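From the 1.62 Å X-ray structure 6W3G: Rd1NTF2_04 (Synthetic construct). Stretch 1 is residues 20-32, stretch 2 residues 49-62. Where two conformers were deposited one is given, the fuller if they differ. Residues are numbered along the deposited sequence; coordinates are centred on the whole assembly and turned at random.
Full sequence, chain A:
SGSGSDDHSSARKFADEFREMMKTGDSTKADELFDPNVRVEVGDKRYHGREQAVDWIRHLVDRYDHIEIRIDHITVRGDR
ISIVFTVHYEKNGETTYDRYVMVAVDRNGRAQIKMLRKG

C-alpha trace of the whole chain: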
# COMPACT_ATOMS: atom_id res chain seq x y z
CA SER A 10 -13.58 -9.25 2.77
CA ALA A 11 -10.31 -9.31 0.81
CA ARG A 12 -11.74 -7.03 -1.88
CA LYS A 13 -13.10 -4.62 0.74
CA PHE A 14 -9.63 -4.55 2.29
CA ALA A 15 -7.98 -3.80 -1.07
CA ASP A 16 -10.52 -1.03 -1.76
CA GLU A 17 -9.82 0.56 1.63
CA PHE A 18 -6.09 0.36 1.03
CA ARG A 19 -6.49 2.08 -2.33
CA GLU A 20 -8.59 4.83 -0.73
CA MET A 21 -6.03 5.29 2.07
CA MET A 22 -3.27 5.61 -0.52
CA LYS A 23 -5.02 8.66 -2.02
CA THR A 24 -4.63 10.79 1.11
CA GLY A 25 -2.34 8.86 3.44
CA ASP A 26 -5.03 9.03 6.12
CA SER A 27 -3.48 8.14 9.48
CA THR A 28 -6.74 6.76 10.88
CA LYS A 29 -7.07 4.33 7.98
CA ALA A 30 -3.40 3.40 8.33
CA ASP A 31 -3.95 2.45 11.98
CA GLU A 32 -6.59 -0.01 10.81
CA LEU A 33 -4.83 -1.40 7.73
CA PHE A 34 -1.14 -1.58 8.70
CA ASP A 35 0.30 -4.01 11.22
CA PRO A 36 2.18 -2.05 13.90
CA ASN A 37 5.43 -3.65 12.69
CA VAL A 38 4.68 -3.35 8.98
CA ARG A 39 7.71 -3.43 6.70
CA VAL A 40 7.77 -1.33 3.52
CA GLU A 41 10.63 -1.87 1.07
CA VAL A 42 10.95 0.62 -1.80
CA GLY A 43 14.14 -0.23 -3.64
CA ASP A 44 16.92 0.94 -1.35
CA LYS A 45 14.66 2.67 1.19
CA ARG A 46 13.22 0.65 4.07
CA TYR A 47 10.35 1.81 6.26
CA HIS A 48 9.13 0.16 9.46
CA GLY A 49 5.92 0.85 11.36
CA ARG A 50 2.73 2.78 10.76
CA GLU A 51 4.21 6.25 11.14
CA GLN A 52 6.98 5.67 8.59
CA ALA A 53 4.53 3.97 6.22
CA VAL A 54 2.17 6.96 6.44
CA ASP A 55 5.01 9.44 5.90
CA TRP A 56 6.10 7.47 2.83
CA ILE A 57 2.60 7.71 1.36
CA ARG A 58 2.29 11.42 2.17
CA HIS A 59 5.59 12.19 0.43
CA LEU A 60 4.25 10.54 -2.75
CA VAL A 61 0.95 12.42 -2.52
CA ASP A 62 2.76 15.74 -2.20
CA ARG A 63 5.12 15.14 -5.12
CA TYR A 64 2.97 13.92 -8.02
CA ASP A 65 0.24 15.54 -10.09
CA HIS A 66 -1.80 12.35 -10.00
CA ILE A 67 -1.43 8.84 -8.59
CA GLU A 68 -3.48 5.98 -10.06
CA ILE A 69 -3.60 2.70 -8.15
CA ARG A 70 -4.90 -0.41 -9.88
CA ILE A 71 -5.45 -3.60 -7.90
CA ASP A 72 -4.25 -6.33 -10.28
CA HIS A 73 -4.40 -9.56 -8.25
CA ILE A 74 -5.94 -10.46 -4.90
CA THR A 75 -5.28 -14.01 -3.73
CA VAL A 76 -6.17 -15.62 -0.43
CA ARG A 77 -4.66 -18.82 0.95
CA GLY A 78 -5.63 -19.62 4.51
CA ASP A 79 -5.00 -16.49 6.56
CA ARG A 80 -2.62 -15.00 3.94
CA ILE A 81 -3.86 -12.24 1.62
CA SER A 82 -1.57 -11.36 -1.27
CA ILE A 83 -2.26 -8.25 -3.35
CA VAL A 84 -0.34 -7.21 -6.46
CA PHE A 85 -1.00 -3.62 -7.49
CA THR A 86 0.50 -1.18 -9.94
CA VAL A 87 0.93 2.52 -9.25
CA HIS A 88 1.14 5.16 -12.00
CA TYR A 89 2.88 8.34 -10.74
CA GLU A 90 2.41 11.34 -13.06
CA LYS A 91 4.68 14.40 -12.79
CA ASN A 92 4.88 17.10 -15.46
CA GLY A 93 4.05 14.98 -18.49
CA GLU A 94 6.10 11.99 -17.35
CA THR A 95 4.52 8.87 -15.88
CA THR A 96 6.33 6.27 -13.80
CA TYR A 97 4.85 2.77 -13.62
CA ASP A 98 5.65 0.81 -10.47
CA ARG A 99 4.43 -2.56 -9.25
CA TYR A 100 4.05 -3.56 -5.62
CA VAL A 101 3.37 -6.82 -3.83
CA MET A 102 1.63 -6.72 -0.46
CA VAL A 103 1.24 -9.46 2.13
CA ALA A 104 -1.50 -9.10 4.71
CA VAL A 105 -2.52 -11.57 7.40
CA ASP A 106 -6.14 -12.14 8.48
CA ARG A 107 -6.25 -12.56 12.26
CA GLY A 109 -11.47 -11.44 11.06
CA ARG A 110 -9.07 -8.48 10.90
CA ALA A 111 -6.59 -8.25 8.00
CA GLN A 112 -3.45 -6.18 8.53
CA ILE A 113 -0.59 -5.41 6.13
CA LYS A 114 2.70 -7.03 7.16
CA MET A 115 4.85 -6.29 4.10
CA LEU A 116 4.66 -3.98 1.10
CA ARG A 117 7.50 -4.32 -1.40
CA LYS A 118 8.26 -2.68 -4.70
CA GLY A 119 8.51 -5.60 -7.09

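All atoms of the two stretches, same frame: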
# COMPACT_ATOMS: atom_id res chain seq x y z
N GLU A 20 -8.08 3.54 -1.18
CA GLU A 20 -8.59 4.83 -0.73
C GLU A 20 -7.62 5.50 0.24
O GLU A 20 -7.42 6.72 0.18
CB GLU A 20 -9.96 4.64 -0.08
CG GLU A 20 -10.68 5.93 0.32
CD GLU A 20 -10.93 6.85 -0.86
OE1 GLU A 20 -10.96 6.37 -2.02
OE2 GLU A 20 -11.09 8.07 -0.62
N MET A 21 -7.02 4.73 1.15
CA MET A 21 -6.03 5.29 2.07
C MET A 21 -4.83 5.84 1.32
O MET A 21 -4.27 6.87 1.70
CB MET A 21 -5.57 4.23 3.07
CG MET A 21 -4.35 4.64 3.92
SD MET A 21 -3.70 3.28 4.91
CE MET A 21 -2.85 2.34 3.65
N MET A 22 -4.42 5.16 0.25
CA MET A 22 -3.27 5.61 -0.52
C MET A 22 -3.50 6.94 -1.20
O MET A 22 -2.52 7.60 -1.58
CB MET A 22 -2.91 4.55 -1.56
CG MET A 22 -2.38 3.28 -0.97
SD MET A 22 -0.76 3.57 -0.26
CE MET A 22 0.23 3.69 -1.74
N LYS A 23 -4.75 7.36 -1.40
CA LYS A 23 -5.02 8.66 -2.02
C LYS A 23 -4.57 9.80 -1.12
O LYS A 23 -3.97 10.77 -1.59
CB LYS A 23 -6.51 8.81 -2.34
CG LYS A 23 -6.98 8.01 -3.55
N THR A 24 -4.87 9.71 0.18
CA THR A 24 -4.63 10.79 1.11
C THR A 24 -3.60 10.47 2.18
O THR A 24 -3.16 11.39 2.90
CB THR A 24 -5.94 11.19 1.81
OG1 THR A 24 -6.45 10.05 2.52
CG2 THR A 24 -6.97 11.67 0.79
N GLY A 25 -3.19 9.22 2.33
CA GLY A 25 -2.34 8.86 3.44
C GLY A 25 -3.00 9.10 4.78
O GLY A 25 -2.34 9.53 5.73
N ASP A 26 -4.30 8.81 4.88
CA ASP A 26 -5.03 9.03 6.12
C ASP A 26 -4.46 8.18 7.24
O ASP A 26 -4.39 6.95 7.13
CB ASP A 26 -6.51 8.73 5.92
CG ASP A 26 -7.30 8.85 7.20
OD1 ASP A 26 -7.25 9.92 7.83
OD2 ASP A 26 -7.98 7.87 7.57
N SER A 27 -4.07 8.84 8.34
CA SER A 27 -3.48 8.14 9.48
C SER A 27 -4.47 7.19 10.14
O SER A 27 -4.10 6.09 10.58
CB SER A 27 -2.98 9.15 10.51
OG SER A 27 -1.78 9.76 10.08
N THR A 28 -5.73 7.61 10.27
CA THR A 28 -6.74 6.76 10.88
C THR A 28 -6.87 5.45 10.12
O THR A 28 -6.85 4.36 10.72
CB THR A 28 -8.09 7.48 10.93
OG1 THR A 28 -7.96 8.68 11.70
CG2 THR A 28 -9.14 6.58 11.55
N LYS A 29 -7.02 5.53 8.79
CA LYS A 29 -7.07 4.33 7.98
C LYS A 29 -5.82 3.49 8.16
O LYS A 29 -5.89 2.26 8.27
CB LYS A 29 -7.25 4.70 6.50
N ALA A 30 -4.65 4.14 8.19
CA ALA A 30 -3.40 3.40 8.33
C ALA A 30 -3.35 2.62 9.64
O ALA A 30 -2.83 1.50 9.68
CB ALA A 30 -2.22 4.37 8.24
N ASP A 31 -3.88 3.19 10.73
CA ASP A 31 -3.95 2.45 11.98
C ASP A 31 -4.76 1.17 11.83
O ASP A 31 -4.50 0.18 12.52
CB ASP A 31 -4.55 3.31 13.09
CG ASP A 31 -3.61 4.39 13.58
OD1 ASP A 31 -2.43 4.38 13.18
OD2 ASP A 31 -4.05 5.25 14.37
N GLU A 32 -5.77 1.18 10.96
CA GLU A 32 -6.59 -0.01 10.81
C GLU A 32 -5.95 -1.01 9.87
O GLU A 32 -6.06 -2.22 10.09
CB GLU A 32 -7.99 0.36 10.32
N GLY A 49 6.93 0.31 10.48
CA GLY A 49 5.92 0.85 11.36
C GLY A 49 4.93 1.75 10.66
O GLY A 49 5.13 2.21 9.53
N ARG A 50 3.82 2.03 11.37
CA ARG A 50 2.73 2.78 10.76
C ARG A 50 3.15 4.20 10.43
O ARG A 50 2.85 4.70 9.34
CB ARG A 50 1.52 2.80 11.70
CG ARG A 50 0.84 1.46 11.83
CD ARG A 50 -0.20 1.43 12.95
NE ARG A 50 -0.89 0.15 12.96
CZ ARG A 50 -1.57 -0.34 13.98
NH1 ARG A 50 -1.67 0.35 15.11
NH2 ARG A 50 -2.15 -1.53 13.87
N GLU A 51 3.85 4.86 11.35
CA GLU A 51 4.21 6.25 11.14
C GLU A 51 5.09 6.42 9.91
O GLU A 51 4.85 7.30 9.08
CB GLU A 51 4.91 6.80 12.39
CG GLU A 51 5.42 8.22 12.22
CD GLU A 51 5.95 8.81 13.52
OE1 GLU A 51 5.47 8.39 14.60
OE2 GLU A 51 6.83 9.68 13.46
N GLN A 52 6.12 5.58 9.76
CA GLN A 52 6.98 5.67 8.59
C GLN A 52 6.23 5.31 7.32
O GLN A 52 6.48 5.89 6.27
CB GLN A 52 8.21 4.79 8.76
CG GLN A 52 9.18 5.34 9.80
CD GLN A 52 10.49 4.55 9.89
OE1 GLN A 52 10.79 3.74 9.02
NE2 GLN A 52 11.27 4.81 10.92
N ALA A 53 5.31 4.34 7.40
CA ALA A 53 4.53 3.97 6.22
C ALA A 53 3.63 5.11 5.78
O ALA A 53 3.50 5.39 4.59
CB ALA A 53 3.72 2.70 6.51
N VAL A 54 3.03 5.81 6.75
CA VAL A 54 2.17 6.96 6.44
C VAL A 54 2.99 8.09 5.84
O VAL A 54 2.58 8.71 4.85
CB VAL A 54 1.43 7.41 7.71
CG1 VAL A 54 0.93 8.83 7.58
CG2 VAL A 54 0.28 6.47 7.97
N ASP A 55 4.16 8.37 6.41
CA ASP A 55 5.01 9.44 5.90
C ASP A 55 5.45 9.13 4.47
O ASP A 55 5.55 10.04 3.63
CB ASP A 55 6.24 9.61 6.79
CG ASP A 55 5.91 10.26 8.12
OD1 ASP A 55 4.72 10.59 8.35
OD2 ASP A 55 6.83 10.43 8.94
N TRP A 56 5.73 7.87 4.18
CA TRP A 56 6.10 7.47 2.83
C TRP A 56 4.97 7.79 1.86
O TRP A 56 5.20 8.39 0.80
CB TRP A 56 6.45 5.98 2.81
CG TRP A 56 6.53 5.42 1.44
CD1 TRP A 56 7.45 5.72 0.48
CD2 TRP A 56 5.66 4.45 0.86
NE1 TRP A 56 7.20 5.01 -0.66
CE2 TRP A 56 6.11 4.21 -0.46
CE3 TRP A 56 4.53 3.75 1.33
CZ2 TRP A 56 5.47 3.32 -1.31
CZ3 TRP A 56 3.90 2.86 0.47
CH2 TRP A 56 4.37 2.65 -0.83
N ILE A 57 3.74 7.44 2.24
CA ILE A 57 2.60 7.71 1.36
C ILE A 57 2.41 9.21 1.18
O ILE A 57 2.18 9.69 0.06
CB ILE A 57 1.33 7.06 1.94
CG1 ILE A 57 1.48 5.54 1.97
CG2 ILE A 57 0.10 7.45 1.13
CD1 ILE A 57 0.36 4.83 2.71
N ARG A 58 2.52 9.98 2.26
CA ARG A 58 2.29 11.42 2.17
C ARG A 58 3.33 12.10 1.29
O ARG A 58 3.01 13.04 0.56
CB ARG A 58 2.28 12.03 3.58
CG ARG A 58 1.20 11.46 4.47
CD ARG A 58 0.52 12.53 5.31
NE ARG A 58 -0.75 12.05 5.86
CZ ARG A 58 -0.94 11.64 7.12
NH1 ARG A 58 -2.14 11.22 7.50
NH2 ARG A 58 0.06 11.65 7.99
N HIS A 59 4.59 11.64 1.33
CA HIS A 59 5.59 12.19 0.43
C HIS A 59 5.20 11.98 -1.03
O HIS A 59 5.36 12.89 -1.86
CB HIS A 59 6.96 11.56 0.70
CG HIS A 59 7.90 11.65 -0.46
ND1 HIS A 59 7.93 10.71 -1.47
CD2 HIS A 59 8.84 12.57 -0.78
CE1 HIS A 59 8.85 11.05 -2.36
NE2 HIS A 59 9.42 12.17 -1.96
N LEU A 60 4.70 10.79 -1.38
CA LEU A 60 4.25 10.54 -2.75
C LEU A 60 3.11 11.47 -3.12
O LEU A 60 3.11 12.08 -4.20
CB LEU A 60 3.78 9.09 -2.88
CG LEU A 60 4.86 8.04 -2.63
CD1 LEU A 60 4.22 6.66 -2.56
CD2 LEU A 60 5.91 8.10 -3.72
N VAL A 61 2.11 11.59 -2.24
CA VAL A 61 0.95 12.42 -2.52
C VAL A 61 1.37 13.85 -2.80
O VAL A 61 0.83 14.52 -3.69
CB VAL A 61 -0.04 12.33 -1.35
CG1 VAL A 61 -1.11 13.39 -1.46
CG2 VAL A 61 -0.65 10.94 -1.28
N ASP A 62 2.35 14.35 -2.05
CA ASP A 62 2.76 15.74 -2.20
C ASP A 62 3.54 15.97 -3.49
O ASP A 62 3.58 17.11 -3.98
CB ASP A 62 3.62 16.18 -1.00
CG ASP A 62 2.86 16.18 0.31
OD1 ASP A 62 1.61 16.27 0.29
OD2 ASP A 62 3.51 16.11 1.38

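The helix of stretch 2 packs against a bend in stretch 1, where one helix gives out near Thr 24 and another starts at Ser 27. The backbones come nearest at that bend: Gly 25 CA lies 5.4 Å from Arg 58 CA. Glycine suits the place on two counts. Its positive phi, 62°, is readily adopted without a side chain, and a CB would point into the neighbouring helix, about 3.1 Å from Arg 58 CG and 3.3 Å from Ile 57 CG2. Without one, Gly 25 CA rests 3.6 Å from Ile 57 CG2.

Ile 57 is the apolar centre of the contact. Its CA-to-CB bond points toward stretch 1, and with chi1 m and chi2 t its two arms part: CG2 meets the glycine, while CD1 extends to the methionines, 3.4 Å from Met 22 SD and 4.2 Å from Met 21 CE. Both methionines start out sideways and depend on their length and flexibility to reach the partner. Met 22 folds through three m torsions, which also bring its CE 4.4 Å from Trp 56 CH2. Met 21, in the conformer given, runs t, t and then p, its last torsion turning the methyl toward Ile 57.

Farther along, small side chains permit close packing. Ala 30 points toward the helix and its CB sits 3.3 Å from Val 54 CG2; the other branch of Val 54, in the t rotamer, faces the bend, with CG1 3.8 Å from Gly 25 O. At the other end Val 61, also t, lays CG2 3.3 Å from Lys 23 O, a branched apolar residue covering the last helical turn.

Arg 58 supplies the polar link. It leaves its helix sideways, but its end swings nearer to stretch 1, with chi1 m and chi2 between wells at -139°. Arg 58 NH1 donates to Ser 27 OG at 3.0 Å, and NH2 adds a weak bond to the same OG at 3.4 Å. The serine hydroxyl, at chi1 m, lies near the guanidinium plane, where N-H groups can point at it. Gly 25 O instead lies over a guanidinium face, an unsuitable direction for hydrogen bonding. Asp 26, meanwhile, turns away and caps the following helix, its OD2 accepting from Lys 29 N at 2.8 Å.

Arg 50 extends through t torsions at chi2 and chi3 past Asp 31. Asp 31 OD1 is 4.5 Å from Arg 50 NE but well out of the guanidinium plane, so the opposite charges are merely near each other.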